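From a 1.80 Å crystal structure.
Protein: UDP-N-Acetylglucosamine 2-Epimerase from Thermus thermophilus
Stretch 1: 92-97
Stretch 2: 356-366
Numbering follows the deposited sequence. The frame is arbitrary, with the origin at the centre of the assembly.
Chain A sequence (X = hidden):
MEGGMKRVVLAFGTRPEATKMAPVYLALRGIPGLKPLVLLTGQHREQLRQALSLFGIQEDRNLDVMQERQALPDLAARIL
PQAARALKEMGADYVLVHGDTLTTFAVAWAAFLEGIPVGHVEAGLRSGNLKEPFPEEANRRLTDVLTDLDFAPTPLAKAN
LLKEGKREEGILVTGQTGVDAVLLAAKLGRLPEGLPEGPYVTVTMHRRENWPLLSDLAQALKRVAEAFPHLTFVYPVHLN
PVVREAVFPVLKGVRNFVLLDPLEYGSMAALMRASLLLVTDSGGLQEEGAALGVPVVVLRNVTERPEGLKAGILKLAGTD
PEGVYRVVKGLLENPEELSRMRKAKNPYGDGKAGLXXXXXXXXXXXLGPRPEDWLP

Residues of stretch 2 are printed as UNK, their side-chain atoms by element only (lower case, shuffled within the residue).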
# COMPACT_ATOMS: atom_id res chain seq x y z
N ALA A 92 18.90 -10.60 0.32
CA ALA A 92 17.67 -10.90 1.05
C ALA A 92 16.70 -11.83 0.34
O ALA A 92 16.38 -11.64 -0.84
CB ALA A 92 16.95 -9.59 1.42
N ASP A 93 16.23 -12.84 1.06
CA ASP A 93 15.26 -13.80 0.54
C ASP A 93 13.90 -13.45 1.12
O ASP A 93 12.86 -13.94 0.66
CB ASP A 93 15.64 -15.23 0.93
CG ASP A 93 16.87 -15.72 0.20
OD1 ASP A 93 17.95 -15.77 0.82
OD2 ASP A 93 16.74 -16.06 -0.99
N TYR A 94 13.91 -12.60 2.14
CA TYR A 94 12.68 -12.17 2.80
C TYR A 94 12.99 -10.89 3.55
O TYR A 94 14.10 -10.70 4.05
CB TYR A 94 12.19 -13.25 3.77
CG TYR A 94 10.69 -13.27 3.96
CD1 TYR A 94 10.06 -12.37 4.83
CD2 TYR A 94 9.89 -14.14 3.23
CE1 TYR A 94 8.67 -12.35 4.95
CE2 TYR A 94 8.51 -14.13 3.35
CZ TYR A 94 7.91 -13.23 4.21
OH TYR A 94 6.54 -13.23 4.30
N VAL A 95 12.01 -10.00 3.62
CA VAL A 95 12.18 -8.73 4.31
C VAL A 95 11.08 -8.53 5.34
O VAL A 95 9.91 -8.77 5.06
CB VAL A 95 12.15 -7.54 3.33
CG1 VAL A 95 12.36 -6.23 4.10
CG2 VAL A 95 13.24 -7.70 2.28
N LEU A 96 11.46 -8.10 6.53
CA LEU A 96 10.48 -7.84 7.58
C LEU A 96 10.53 -6.36 7.93
O LEU A 96 11.59 -5.78 8.11
CB LEU A 96 10.80 -8.67 8.84
CG LEU A 96 10.64 -10.19 8.75
CD1 LEU A 96 11.02 -10.82 10.09
CD2 LEU A 96 9.21 -10.55 8.40
N VAL A 97 9.36 -5.73 7.98
CA VAL A 97 9.29 -4.33 8.35
C VAL A 97 8.29 -4.22 9.49
O VAL A 97 7.51 -5.15 9.74
CB VAL A 97 8.86 -3.41 7.17
CG1 VAL A 97 9.96 -3.39 6.10
CG2 VAL A 97 7.54 -3.86 6.57
N UNK A 356 6.73 -16.95 16.80
CA UNK A 356 5.69 -17.20 15.81
C UNK A 356 5.97 -16.45 14.52
O UNK A 356 5.74 -16.98 13.43
c UNK A 356 1.23 -17.08 16.00
c UNK A 356 4.32 -16.81 16.36
se UNK A 356 1.91 -17.40 17.80
c UNK A 356 3.71 -17.85 17.29
N UNK A 357 6.45 -15.21 14.63
CA UNK A 357 6.78 -14.43 13.44
C UNK A 357 7.90 -15.17 12.70
O UNK A 357 7.82 -15.37 11.49
c UNK A 357 7.27 -13.01 13.81
c UNK A 357 7.84 -12.30 12.58
c UNK A 357 6.12 -12.20 14.39
N UNK A 358 8.92 -15.58 13.45
CA UNK A 358 10.06 -16.30 12.88
C UNK A 358 9.62 -17.58 12.18
O UNK A 358 10.08 -17.89 11.08
c UNK A 358 11.08 -16.63 13.97
N UNK A 359 8.72 -18.33 12.82
CA UNK A 359 8.23 -19.57 12.24
C UNK A 359 7.34 -19.28 11.04
O UNK A 359 7.26 -20.09 10.12
c UNK A 359 8.10 -22.97 17.51
n UNK A 359 8.98 -23.62 18.26
n UNK A 359 6.83 -22.88 17.89
c UNK A 359 7.46 -20.37 13.29
c UNK A 359 7.60 -21.68 15.46
c UNK A 359 8.38 -21.01 14.34
n UNK A 359 8.49 -22.41 16.36
N UNK A 360 6.67 -18.14 11.06
CA UNK A 360 5.82 -17.77 9.93
C UNK A 360 6.68 -17.55 8.70
O UNK A 360 6.31 -17.95 7.60
N UNK A 361 7.83 -16.90 8.89
CA UNK A 361 8.76 -16.63 7.80
C UNK A 361 9.37 -17.94 7.29
O UNK A 361 9.44 -18.18 6.08
c UNK A 361 9.31 -14.32 8.63
c UNK A 361 9.90 -15.69 8.28
c UNK A 361 10.96 -15.55 7.20
N UNK A 362 9.80 -18.80 8.21
CA UNK A 362 10.38 -20.08 7.86
C UNK A 362 9.40 -20.87 6.99
O UNK A 362 9.78 -21.52 6.02
c UNK A 362 10.72 -20.87 9.12
N UNK A 363 8.12 -20.80 7.36
CA UNK A 363 7.07 -21.49 6.63
C UNK A 363 6.95 -20.95 5.20
O UNK A 363 6.81 -21.73 4.25
c UNK A 363 1.31 -21.17 4.99
c UNK A 363 3.08 -19.55 6.51
c UNK A 363 3.42 -20.88 6.24
c UNK A 363 5.74 -21.31 7.36
c UNK A 363 1.87 -19.05 6.03
c UNK A 363 4.54 -21.71 6.56
n UNK A 363 3.08 -22.92 5.35
c UNK A 363 2.52 -21.67 5.48
c UNK A 363 4.29 -22.93 6.00
c UNK A 363 1.00 -19.87 5.28
N UNK A 364 7.01 -19.63 5.05
CA UNK A 364 6.92 -19.02 3.73
C UNK A 364 8.12 -19.41 2.88
O UNK A 364 8.01 -19.52 1.66
c UNK A 364 2.18 -16.84 2.57
c UNK A 364 5.51 -16.94 4.25
c UNK A 364 4.43 -17.48 3.33
n UNK A 364 1.95 -18.08 2.17
c UNK A 364 6.87 -17.49 3.84
n UNK A 364 1.25 -15.91 2.42
n UNK A 364 3.35 -16.53 3.12
N UNK A 365 9.26 -19.60 3.53
CA UNK A 365 10.49 -19.98 2.84
C UNK A 365 10.62 -21.50 2.70
O UNK A 365 11.66 -22.00 2.27
c UNK A 365 11.82 -17.88 3.61
c UNK A 365 12.03 -17.35 2.20
c UNK A 365 11.70 -19.41 3.58
c UNK A 365 12.97 -17.48 4.51
N UNK A 366 9.57 -22.22 3.09
CA UNK A 366 9.58 -23.67 2.99
C UNK A 366 10.57 -24.37 3.91
O UNK A 366 11.14 -25.39 3.53

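Position 356 carries an unbranched chain of two carbons, a selenium and a terminal carbon, and it stays out of reach of the strand: Met-356, deposited as selenomethionine. Position 357 has three side-chain carbons, one bearing the other two. One branch lies near Leu-96, and the beta-branched shape identifies Val-357, whose CG1 is 4.3 Å from Leu-96 CD1. At 358 a single carbon points away from the strand: Ala-358. Position 359 shows three carbons, a nitrogen, and a carbon holding two more nitrogens, an extended and exposed chain that touches nothing on the strand; this is Arg-359.

Position 360 has no side-chain atoms, so it is Gly-360. An ideal CB there would meet nothing of the strand within 5.5 Å, so the contact itself does not explain the glycine. Position 361, one helical turn after Val-357, again has one carbon carrying two. One branch faces the Tyr-94 ring and the other Leu-96. This is Val-361: its CG1 lies 4.0 Å from Tyr-94 CG and its CG2 3.8 Å from Leu-96 CD2. CG1 sits over a face of the Tyr-94 ring, 4.2 Å from its centroid, in a CH-pi contact.

Position 362 has one carbon, out of reach: Ala-362. Position 363 bears a carbon followed by fused five- and six-membered rings containing one nitrogen, also out of reach: Trp-363. Position 364 has three carbons, a nitrogen, and a carbon with two more nitrogens, as at 359. Its CB lies 3.8 Å from Tyr-94 CE2, but the chain's end leads away, and the two terminal nitrogens are hydrogen-bonded elsewhere in the structure. This is Arg-364, which offers the strand its aliphatic base.

Position 365 has four carbons, forked at the second. One tip reaches Asp-93 and the Tyr-94 ring: Leu-365, whose CD2 lies 3.8 Å from Asp-93 O and 4.0 Å from Tyr-94 CD2 although its CA-to-CB bond points sideways. It is the first residue to leave helical phi/psi, yet its N still bonds to Val-361 O at 2.9 Å. Position 366 has no side chain and a positive phi of 66°, which favours glycine: Gly-366.

The rule is alternation against helical repeat. Tyr-94 and Leu-96 point toward the helix while Val-95 between them makes no contact; Val-357, Val-361 and Leu-365 recur every four residues. With the axes near antiparallel at 152°, Leu-96 meets the earlier turns and Tyr-94 the later ones, Val-361 bridging both. No hydrogen bond crosses, so apolar packing carries the contact.

Stretch 2, residues 356-366: MVARGVAWRLG
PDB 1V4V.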